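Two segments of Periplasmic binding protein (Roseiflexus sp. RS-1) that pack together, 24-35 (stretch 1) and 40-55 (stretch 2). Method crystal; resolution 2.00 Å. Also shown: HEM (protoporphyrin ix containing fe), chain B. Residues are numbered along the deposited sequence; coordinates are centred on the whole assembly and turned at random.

Stretch 1 24-35: MGEYVVGVDSSA
Stretch 2, residues 40-55: ERTKMLPNIGYQRRLS

What holds the two backbones in register? Val31, which follows Val28 to Gly30 along the chain, makes a single beta bridge with Asn47, their CA atoms 5.4 Å apart. Val31 N donates to Pro46 O at 3.0 Å, nearly straight at 173°, and Val31 O accepts from Ile48 N at 3.0 Å. The chains run parallel: Gly30, Val31 and Asp32 lie nearest Pro46, Asn47 and Ile48. Asn47 CA also approaches Val31 O at 3.4 Å, a CA-H...O contact.

How is the Asp32–Ala35 turn satisfied? This type I turn closes with Ala35 N to Asp32 O, 3.0 Å. Ser33 N (phi/psi -48/-33) leaves it to donate to Gly49 O at 3.0 Å. Asp32, chi1 91° between wells, gathers donors on OD2: Ser34 N and Ser34 OG, each at 2.8 Å, and, weakly, Gln51 N at 3.1 Å and 131°. Ala35 O accepts from Thr42 OG1 (chi1 p) at 2.9 Å, tying the turn to the helical residues.

Where do apolar groups meet? Leu45, chi1 m and chi2 t, points toward stretch 1; its CD1 lies 4.0 Å from both Val28 CG1 and Val31 CG1. Leu45 N is satisfied locally by Thr42 O at 3.1 Å, closing another type I turn.

How does the contact reach the heme? The type I turn from Tyr50 to Arg53 closes with Arg53 N to Tyr50 O at 2.7 Å. Tyr50, chi1 t, binds HEM FE through OH at 1.9 Å; that oxygen also accepts from Gln51 NE2 at 3.1 Å and weakly from Arg52 NH1 at 3.3 Å. Ser33 CB and Ser34 CB meet the ring edge, while HEM C1A covers one face. Arg53 NH1 donates to HEM O2D at 2.8 Å and HEM O2A at 3.0 Å.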

ATOM      1  N   MET A  24      -2.850 -18.207  -8.921  1.00 25.27           N
ATOM      2  CA  MET A  24      -4.182 -18.778  -8.648  1.00 23.12           C
ATOM      3  C   MET A  24      -5.274 -17.802  -9.022  1.00 21.63           C
ATOM      4  O   MET A  24      -6.445 -17.920  -8.591  1.00 19.62           O
ATOM      5  CB  MET A  24      -4.301 -19.131  -7.174  1.00 28.32           C
ATOM      6  CG  MET A  24      -3.240 -20.106  -6.692  1.00 30.95           C
ATOM      7  SD  MET A  24      -3.488 -21.764  -7.359  1.00 36.60           S
ATOM      8  CE  MET A  24      -4.949 -22.334  -6.480  1.00 33.60           C
ATOM      9  N   GLY A  25      -4.888 -16.806  -9.823  1.00 19.56           N
ATOM     10  CA  GLY A  25      -5.815 -15.771 -10.196  1.00 20.17           C
ATOM     11  C   GLY A  25      -7.017 -16.304 -10.951  1.00 21.34           C
ATOM     12  O   GLY A  25      -8.130 -15.762 -10.816  1.00 21.23           O
ATOM     13  N   GLU A  26      -6.876 -17.397 -11.704  1.00 22.66           N
ATOM     14  CA  GLU A  26      -8.078 -17.834 -12.449  1.00 22.95           C
ATOM     15  C   GLU A  26      -9.218 -18.285 -11.521  1.00 23.06           C
ATOM     16  O   GLU A  26     -10.358 -18.367 -11.968  1.00 21.17           O
ATOM     17  CB  GLU A  26      -7.765 -18.943 -13.465  1.00 28.71           C
ATOM     18  CG  GLU A  26      -7.666 -20.296 -12.790  1.00 36.43           C
ATOM     19  CD  GLU A  26      -6.830 -21.285 -13.573  1.00 45.51           C
ATOM     20  OE1 GLU A  26      -5.632 -20.989 -13.818  1.00 46.46           O
ATOM     21  OE2 GLU A  26      -7.380 -22.367 -13.916  1.00 48.88           O
ATOM     22  N   TYR A  27      -8.936 -18.534 -10.235  1.00 21.38           N
ATOM     23  CA  TYR A  27      -9.997 -18.962  -9.297  1.00 22.56           C
ATOM     24  C   TYR A  27     -10.697 -17.839  -8.587  1.00 20.95           C
ATOM     25  O   TYR A  27     -11.615 -18.115  -7.801  1.00 19.52           O
ATOM     26  CB  TYR A  27      -9.468 -19.939  -8.263  1.00 24.04           C
ATOM     27  CG  TYR A  27      -8.802 -21.099  -8.938  1.00 31.03           C
ATOM     28  CD1 TYR A  27      -9.557 -22.079  -9.618  1.00 32.69           C
ATOM     29  CD2 TYR A  27      -7.411 -21.212  -8.934  1.00 34.83           C
ATOM     30  CE1 TYR A  27      -8.922 -23.154 -10.261  1.00 37.71           C
ATOM     31  CE2 TYR A  27      -6.767 -22.270  -9.580  1.00 39.77           C
ATOM     32  CZ  TYR A  27      -7.513 -23.230 -10.247  1.00 41.49           C
ATOM     33  OH  TYR A  27      -6.819 -24.254 -10.883  1.00 42.31           O
ATOM     34  N   VAL A  28     -10.320 -16.596  -8.879  1.00 19.12           N
ATOM     35  CA  VAL A  28     -10.917 -15.467  -8.163  1.00 19.36           C
ATOM     36  C   VAL A  28     -12.204 -15.090  -8.905  1.00 19.32           C
ATOM     37  O   VAL A  28     -12.168 -14.862 -10.100  1.00 22.44           O
ATOM     38  CB  VAL A  28      -9.969 -14.232  -7.996  1.00 21.26           C
ATOM     39  CG1 VAL A  28     -10.702 -13.072  -7.312  1.00 18.17           C
ATOM     40  CG2 VAL A  28      -8.665 -14.593  -7.274  1.00 19.68           C
ATOM     41  N   VAL A  29     -13.318 -15.009  -8.198  1.00 17.21           N
ATOM     42  CA  VAL A  29     -14.605 -14.667  -8.788  1.00 17.26           C
ATOM     43  C   VAL A  29     -15.158 -13.308  -8.381  1.00 18.44           C
ATOM     44  O   VAL A  29     -16.158 -12.820  -8.968  1.00 17.42           O
ATOM     45  CB  VAL A  29     -15.704 -15.762  -8.552  1.00 16.98           C
ATOM     46  CG1 VAL A  29     -15.275 -17.134  -9.078  1.00 15.44           C
ATOM     47  CG2 VAL A  29     -16.173 -15.841  -7.085  1.00 19.24           C
ATOM     48  N   GLY A  30     -14.520 -12.652  -7.406  1.00 18.61           N
ATOM     49  CA  GLY A  30     -15.037 -11.361  -6.928  1.00 18.73           C
ATOM     50  C   GLY A  30     -13.937 -10.652  -6.181  1.00 18.90           C
ATOM     51  O   GLY A  30     -13.141 -11.313  -5.492  1.00 17.03           O
ATOM     52  N   VAL A  31     -13.869  -9.330  -6.359  1.00 18.05           N
ATOM     53  CA  VAL A  31     -12.833  -8.504  -5.691  1.00 19.41           C
ATOM     54  C   VAL A  31     -13.416  -7.214  -5.151  1.00 20.40           C
ATOM     55  O   VAL A  31     -14.484  -6.781  -5.579  1.00 20.53           O
ATOM     56  CB  VAL A  31     -11.670  -8.136  -6.637  1.00 18.12           C
ATOM     57  CG1 VAL A  31     -10.876  -9.380  -7.019  1.00 18.15           C
ATOM     58  CG2 VAL A  31     -12.159  -7.331  -7.864  1.00 18.98           C
ATOM     59  N   ASP A  32     -12.690  -6.574  -4.234  1.00 20.90           N
ATOM     60  CA  ASP A  32     -13.117  -5.275  -3.729  1.00 21.67           C
ATOM     61  C   ASP A  32     -12.549  -4.134  -4.616  1.00 22.50           C
ATOM     62  O   ASP A  32     -11.626  -4.364  -5.437  1.00 22.00           O
ATOM     63  CB  ASP A  32     -12.690  -5.103  -2.258  1.00 22.38           C
ATOM     64  CG  ASP A  32     -11.301  -4.448  -2.140  1.00 24.81           C
ATOM     65  OD1 ASP A  32     -10.282  -5.154  -2.351  1.00 25.10           O
ATOM     66  OD2 ASP A  32     -11.245  -3.215  -1.859  1.00 27.36           O
ATOM     67  N   SER A  33     -13.125  -2.925  -4.449  1.00 24.40           N
ATOM     68  CA  SER A  33     -12.704  -1.652  -5.143  1.00 27.93           C
ATOM     69  C   SER A  33     -11.230  -1.340  -5.137  1.00 25.67           C
ATOM     70  O   SER A  33     -10.730  -0.705  -6.060  1.00 27.88           O
ATOM     71  CB  SER A  33     -13.353  -0.440  -4.451  1.00 28.10           C
ATOM     72  OG  SER A  33     -14.724  -0.486  -4.636  1.00 41.16           O
ATOM     73  N   SER A  34     -10.521  -1.716  -4.076  1.00 24.10           N
ATOM     74  CA  SER A  34      -9.086  -1.391  -4.003  1.00 24.43           C
ATOM     75  C   SER A  34      -8.221  -2.403  -4.771  1.00 23.84           C
ATOM     76  O   SER A  34      -6.992  -2.306  -4.765  1.00 21.30           O
ATOM     77  CB  SER A  34      -8.612  -1.304  -2.535  1.00 24.63           C
ATOM     78  OG  SER A  34      -8.532  -2.624  -1.988  1.00 23.50           O
ATOM     79  N   ALA A  35      -8.828  -3.416  -5.383  1.00 19.99           N
ATOM     80  CA  ALA A  35      -8.037  -4.450  -6.028  1.00 21.13           C
ATOM     81  C   ALA A  35      -7.709  -4.019  -7.453  1.00 24.25           C
ATOM     82  O   ALA A  35      -8.413  -4.397  -8.391  1.00 22.87           O
ATOM     83  CB  ALA A  35      -8.765  -5.828  -6.030  1.00 19.55           C
ATOM     84  N   GLU A  40      -5.394  -5.470 -15.600  1.00 33.28           N
ATOM     85  CA  GLU A  40      -6.045  -6.048 -16.786  1.00 36.99           C
ATOM     86  C   GLU A  40      -7.015  -7.174 -16.390  1.00 36.04           C
ATOM     87  O   GLU A  40      -8.063  -7.339 -17.019  1.00 32.72           O
ATOM     88  CB  GLU A  40      -5.019  -6.549 -17.801  1.00 39.47           C
ATOM     89  CG  GLU A  40      -3.969  -5.519 -18.230  1.00 54.69           C
ATOM     90  CD  GLU A  40      -4.548  -4.252 -18.855  1.00 65.58           C
ATOM     91  OE1 GLU A  40      -5.540  -4.350 -19.623  1.00 69.61           O
ATOM     92  OE2 GLU A  40      -4.001  -3.152 -18.574  1.00 68.25           O
ATOM     93  N   ARG A  41      -6.664  -7.914 -15.334  1.00 30.99           N
ATOM     94  CA  ARG A  41      -7.462  -9.058 -14.868  1.00 29.07           C
ATOM     95  C   ARG A  41      -8.547  -8.629 -13.891  1.00 27.55           C
ATOM     96  O   ARG A  41      -9.701  -9.004 -14.068  1.00 26.33           O
ATOM     97  CB  ARG A  41      -6.547 -10.175 -14.342  1.00 31.21           C
ATOM     98  CG  ARG A  41      -5.426 -10.437 -15.354  1.00 42.10           C
ATOM     99  CD  ARG A  41      -4.772 -11.812 -15.365  1.00 46.44           C
ATOM    100  NE  ARG A  41      -5.753 -12.889 -15.275  1.00 52.18           N
ATOM    101  CZ  ARG A  41      -5.459 -14.145 -14.954  1.00 52.64           C
ATOM    102  NH1 ARG A  41      -4.202 -14.492 -14.714  1.00 54.60           N
ATOM    103  NH2 ARG A  41      -6.426 -15.052 -14.851  1.00 52.78           N
ATOM    104  N   THR A  42      -8.220  -7.777 -12.904  1.00 25.53           N
ATOM    105  CA  THR A  42      -9.207  -7.424 -11.878  1.00 25.10           C
ATOM    106  C   THR A  42     -10.316  -6.506 -12.398  1.00 26.87           C
ATOM    107  O   THR A  42     -11.431  -6.520 -11.863  1.00 23.39           O
ATOM    108  CB  THR A  42      -8.545  -6.785 -10.600  1.00 26.11           C
ATOM    109  OG1 THR A  42      -7.907  -5.561 -10.961  1.00 26.59           O
ATOM    110  CG2 THR A  42      -7.471  -7.711  -9.999  1.00 23.19           C
ATOM    111  N   LYS A  43     -10.048  -5.721 -13.456  1.00 27.48           N
ATOM    112  CA  LYS A  43     -11.133  -4.893 -14.042  1.00 29.74           C
ATOM    113  C   LYS A  43     -12.248  -5.774 -14.587  1.00 29.26           C
ATOM    114  O   LYS A  43     -13.371  -5.359 -14.645  1.00 29.91           O
ATOM    115  CB  LYS A  43     -10.626  -3.946 -15.153  1.00 32.59           C
ATOM    116  CG  LYS A  43     -10.282  -4.649 -16.454  1.00 38.58           C
ATOM    117  CD  LYS A  43      -9.502  -3.745 -17.404  1.00 43.14           C
ATOM    118  CE  LYS A  43      -9.608  -4.236 -18.826  1.00 46.59           C
ATOM    119  NZ  LYS A  43      -8.425  -3.711 -19.564  1.00 52.38           N
ATOM    120  N   MET A  44     -11.938  -7.010 -14.952  1.00 31.88           N
ATOM    121  CA  MET A  44     -12.978  -7.896 -15.485  1.00 35.91           C
ATOM    122  C   MET A  44     -13.838  -8.582 -14.415  1.00 33.69           C
ATOM    123  O   MET A  44     -14.718  -9.359 -14.751  1.00 30.62           O
ATOM    124  CB  MET A  44     -12.344  -8.956 -16.384  1.00 37.68           C
ATOM    125  CG  MET A  44     -11.441  -8.371 -17.468  1.00 46.10           C
ATOM    126  SD  MET A  44     -12.266  -7.393 -18.755  1.00 50.21           S
ATOM    127  CE  MET A  44     -13.396  -6.233 -17.968  1.00 49.89           C
ATOM    128  N   LEU A  45     -13.596  -8.332 -13.129  1.00 28.59           N
ATOM    129  CA  LEU A  45     -14.261  -9.191 -12.124  1.00 25.77           C
ATOM    130  C   LEU A  45     -15.378  -8.484 -11.394  1.00 24.58           C
ATOM    131  O   LEU A  45     -15.342  -7.274 -11.238  1.00 24.43           O
ATOM    132  CB  LEU A  45     -13.219  -9.757 -11.152  1.00 26.91           C
ATOM    133  CG  LEU A  45     -12.218 -10.778 -11.676  1.00 28.73           C
ATOM    134  CD1 LEU A  45     -11.086 -10.974 -10.679  1.00 26.59           C
ATOM    135  CD2 LEU A  45     -12.888 -12.104 -11.961  1.00 27.57           C
ATOM    136  N   PRO A  46     -16.363  -9.223 -10.904  1.00 23.33           N
ATOM    137  CA  PRO A  46     -17.420  -8.557 -10.159  1.00 23.63           C
ATOM    138  C   PRO A  46     -16.878  -7.786  -8.907  1.00 24.98           C
ATOM    139  O   PRO A  46     -15.869  -8.196  -8.280  1.00 24.14           O
ATOM    140  CB  PRO A  46     -18.345  -9.721  -9.738  1.00 23.48           C
ATOM    141  CG  PRO A  46     -18.052 -10.822 -10.691  1.00 24.98           C
ATOM    142  CD  PRO A  46     -16.675 -10.625 -11.256  1.00 24.33           C
ATOM    143  N   ASN A  47     -17.548  -6.688  -8.576  1.00 25.07           N
ATOM    144  CA  ASN A  47     -17.146  -5.816  -7.486  1.00 25.28           C
ATOM    145  C   ASN A  47     -17.983  -6.203  -6.314  1.00 24.66           C
ATOM    146  O   ASN A  47     -19.185  -6.350  -6.464  1.00 24.82           O
ATOM    147  CB  ASN A  47     -17.470  -4.338  -7.812  1.00 25.73           C
ATOM    148  CG  ASN A  47     -17.273  -3.422  -6.613  1.00 28.11           C
ATOM    149  OD1 ASN A  47     -16.243  -3.482  -5.949  1.00 27.02           O
ATOM    150  ND2 ASN A  47     -18.273  -2.574  -6.322  1.00 30.21           N
ATOM    151  N   ILE A  48     -17.372  -6.311  -5.129  1.00 21.04           N
ATOM    152  CA  ILE A  48     -18.135  -6.659  -3.927  1.00 19.54           C
ATOM    153  C   ILE A  48     -18.181  -5.449  -2.955  1.00 18.59           C
ATOM    154  O   ILE A  48     -18.685  -5.564  -1.830  1.00 18.41           O
ATOM    155  CB  ILE A  48     -17.500  -7.897  -3.216  1.00 18.20           C
ATOM    156  CG1 ILE A  48     -16.065  -7.517  -2.732  1.00 17.43           C
ATOM    157  CG2 ILE A  48     -17.439  -9.082  -4.217  1.00 18.58           C
ATOM    158  CD1 ILE A  48     -15.344  -8.569  -1.871  1.00 18.79           C
ATOM    159  N   GLY A  49     -17.692  -4.293  -3.401  1.00 19.38           N
ATOM    160  CA  GLY A  49     -17.765  -3.076  -2.568  1.00 17.71           C
ATOM    161  C   GLY A  49     -16.347  -2.699  -2.165  1.00 19.65           C
ATOM    162  O   GLY A  49     -15.404  -3.399  -2.540  1.00 20.49           O
ATOM    163  N   TYR A  50     -16.173  -1.603  -1.417  1.00 19.31           N
ATOM    164  CA  TYR A  50     -14.830  -1.239  -0.902  1.00 19.57           C
ATOM    165  C   TYR A  50     -14.435  -2.173   0.309  1.00 16.77           C
ATOM    166  O   TYR A  50     -15.292  -2.559   1.079  1.00 17.49           O
ATOM    167  CB  TYR A  50     -14.768   0.264  -0.532  1.00 18.95           C
ATOM    168  CG  TYR A  50     -13.426   0.677   0.068  1.00 17.41           C
ATOM    169  CD1 TYR A  50     -12.241   0.513  -0.641  1.00 18.62           C
ATOM    170  CD2 TYR A  50     -13.357   1.155   1.376  1.00 19.71           C
ATOM    171  CE1 TYR A  50     -10.998   0.813  -0.066  1.00 20.71           C
ATOM    172  CE2 TYR A  50     -12.119   1.495   1.970  1.00 21.15           C
ATOM    173  CZ  TYR A  50     -10.951   1.313   1.243  1.00 21.20           C
ATOM    174  OH  TYR A  50      -9.734   1.622   1.838  1.00 27.01           O
ATOM    175  N   GLN A  51     -13.158  -2.513   0.436  1.00 17.00           N
ATOM    176  CA  GLN A  51     -12.659  -3.420   1.523  1.00 18.10           C
ATOM    177  C   GLN A  51     -13.185  -3.165   2.936  1.00 18.16           C
ATOM    178  O   GLN A  51     -13.382  -4.116   3.680  1.00 18.47           O
ATOM    179  CB  GLN A  51     -11.115  -3.500   1.535  1.00 20.43           C
ATOM    180  CG  GLN A  51     -10.399  -2.192   1.966  1.00 21.80           C
ATOM    181  CD  GLN A  51      -8.912  -2.233   1.654  1.00 23.32           C
ATOM    182  OE1 GLN A  51      -8.283  -3.319   1.623  1.00 22.06           O
ATOM    183  NE2 GLN A  51      -8.337  -1.056   1.408  1.00 24.28           N
ATOM    184  N   ARG A  52     -13.441  -1.898   3.297  1.00 17.97           N
ATOM    185  CA  ARG A  52     -13.960  -1.534   4.636  1.00 19.19           C
ATOM    186  C   ARG A  52     -15.458  -1.326   4.630  1.00 19.42           C
ATOM    187  O   ARG A  52     -16.048  -1.024   5.652  1.00 19.92           O
ATOM    188  CB  ARG A  52     -13.326  -0.208   5.104  1.00 22.75           C
ATOM    189  CG  ARG A  52     -11.804  -0.283   5.247  1.00 24.41           C
ATOM    190  CD  ARG A  52     -11.277   0.937   6.011  1.00 28.51           C
ATOM    191  NE  ARG A  52      -9.978   0.684   6.652  1.00 33.11           N
ATOM    192  CZ  ARG A  52      -8.832   0.428   6.005  1.00 36.51           C
ATOM    193  NH1 ARG A  52      -8.777   0.348   4.672  1.00 34.80           N
ATOM    194  NH2 ARG A  52      -7.717   0.235   6.693  1.00 35.12           N
ATOM    195  N   ARG A  53     -16.084  -1.492   3.469  1.00 20.05           N
ATOM    196  CA  ARG A  53     -17.524  -1.261   3.362  1.00 19.65           C
ATOM    197  C   ARG A  53     -18.113  -2.368   2.452  1.00 20.58           C
ATOM    198  O   ARG A  53     -18.831  -2.107   1.460  1.00 15.98           O
ATOM    199  CB  ARG A  53     -17.778   0.215   2.839  1.00 20.71           C
ATOM    200  CG  ARG A  53     -19.060   0.877   3.400  1.00 22.90           C
ATOM    201  CD  ARG A  53     -19.255   2.373   3.022  1.00 21.72           C
ATOM    202  NE  ARG A  53     -19.473   2.496   1.589  1.00 22.65           N
ATOM    203  CZ  ARG A  53     -18.514   2.771   0.712  1.00 23.66           C
ATOM    204  NH1 ARG A  53     -17.259   2.939   1.140  1.00 23.35           N
ATOM    205  NH2 ARG A  53     -18.792   2.845  -0.603  1.00 26.45           N
ATOM    206  N   LEU A  54     -17.793  -3.621   2.800  1.00 16.88           N
ATOM    207  CA  LEU A  54     -18.109  -4.747   1.933  1.00 16.05           C
ATOM    208  C   LEU A  54     -19.569  -5.087   1.924  1.00 14.88           C
ATOM    209  O   LEU A  54     -20.198  -5.066   2.955  1.00 14.67           O
ATOM    210  CB  LEU A  54     -17.287  -5.997   2.385  1.00 13.97           C
ATOM    211  CG  LEU A  54     -15.771  -5.814   2.138  1.00 14.36           C
ATOM    212  CD1 LEU A  54     -15.049  -6.792   3.069  1.00 16.21           C
ATOM    213  CD2 LEU A  54     -15.337  -6.055   0.723  1.00 15.91           C
ATOM    214  N   SER A  55     -20.091  -5.445   0.751  1.00 17.59           N
ATOM    215  CA  SER A  55     -21.476  -5.937   0.614  1.00 17.70           C
ATOM    216  C   SER A  55     -21.575  -7.469   0.893  1.00 17.50           C
ATOM    217  O   SER A  55     -21.033  -8.274   0.114  1.00 16.34           O
ATOM    218  CB  SER A  55     -21.947  -5.766  -0.811  1.00 18.01           C
ATOM    219  OG  SER A  55     -23.219  -6.363  -0.967  1.00 18.99           O
TER
HETATM  220  CHA HEM B 401     -11.661   4.766   0.697  0.75 21.71           C
HETATM  221  CHB HEM B 401      -8.134   2.388  -1.667  0.75 22.03           C
HETATM  222  CHC HEM B 401      -5.835   2.135   2.643  0.75 24.95           C
HETATM  223  CHD HEM B 401      -9.635   4.023   4.999  0.75 25.50           C
HETATM  224  C1A HEM B 401     -10.889   4.187  -0.282  0.75 21.29           C
HETATM  225  C2A HEM B 401     -11.309   4.081  -1.628  0.75 22.85           C
HETATM  226  C3A HEM B 401     -10.359   3.397  -2.327  0.75 23.01           C
HETATM  227  C4A HEM B 401      -9.314   3.097  -1.393  0.75 23.90           C
HETATM  228  CMA HEM B 401     -10.403   3.030  -3.813  0.75 22.55           C
HETATM  229  CAA HEM B 401     -12.637   4.619  -2.144  0.75 21.92           C
HETATM  230  CBA HEM B 401     -13.727   3.625  -1.664  0.75 20.88           C
HETATM  231  CGA HEM B 401     -15.123   4.202  -1.655  0.75 22.86           C
HETATM  232  O1A HEM B 401     -15.276   5.425  -1.709  0.75 22.55           O
HETATM  233  O2A HEM B 401     -16.149   3.482  -1.557  0.75 23.55           O
HETATM  234  C1B HEM B 401      -7.155   2.145  -0.678  0.75 23.55           C
HETATM  235  C2B HEM B 401      -5.867   1.554  -0.914  0.75 23.41           C
HETATM  236  C3B HEM B 401      -5.208   1.507   0.292  0.75 25.26           C
HETATM  237  C4B HEM B 401      -6.150   2.060   1.283  0.75 25.79           C
HETATM  238  CMB HEM B 401      -5.307   1.124  -2.251  0.75 22.61           C
HETATM  239  CAB HEM B 401      -3.856   0.994   0.638  0.75 25.68           C
HETATM  240  CBB HEM B 401      -3.257   0.064  -0.130  0.75 27.88           C
HETATM  241  C1C HEM B 401      -6.606   2.657   3.652  0.75 26.45           C
HETATM  242  C2C HEM B 401      -6.178   2.893   4.976  0.75 28.75           C
HETATM  243  C3C HEM B 401      -7.280   3.440   5.659  0.75 29.09           C
HETATM  244  C4C HEM B 401      -8.359   3.550   4.713  0.75 26.91           C
HETATM  245  CMC HEM B 401      -4.783   2.568   5.495  0.75 28.52           C
HETATM  246  CAC HEM B 401      -7.381   3.847   7.090  0.75 33.25           C
HETATM  247  CBC HEM B 401      -6.337   3.827   7.922  0.75 38.33           C
HETATM  248  C1D HEM B 401     -10.462   4.398   3.946  0.75 23.45           C
HETATM  249  C2D HEM B 401     -11.733   5.100   4.224  0.75 22.96           C
HETATM  250  C3D HEM B 401     -12.301   5.313   3.037  0.75 21.84           C
HETATM  251  C4D HEM B 401     -11.372   4.734   2.044  0.75 22.18           C
HETATM  252  CMD HEM B 401     -12.276   5.518   5.589  0.75 22.37           C
HETATM  253  CAD HEM B 401     -13.644   5.978   2.770  0.75 22.62           C
HETATM  254  CBD HEM B 401     -14.624   4.789   2.429  0.75 25.12           C
HETATM  255  CGD HEM B 401     -15.313   4.118   3.610  0.75 26.33           C
HETATM  256  O1D HEM B 401     -15.452   4.722   4.698  0.75 26.73           O
HETATM  257  O2D HEM B 401     -15.812   2.957   3.539  0.75 26.17           O
HETATM  258  NA  HEM B 401      -9.721   3.525  -0.131  0.75 22.03           N
HETATM  259  NB  HEM B 401      -7.282   2.368   0.631  0.75 24.30           N
HETATM  260  NC  HEM B 401      -7.915   3.041   3.510  0.75 27.38           N
HETATM  261  ND  HEM B 401     -10.286   4.143   2.610  0.75 22.97           N
HETATM  262 FE   HEM B 401      -8.856   3.261   1.654  0.75 23.22          FE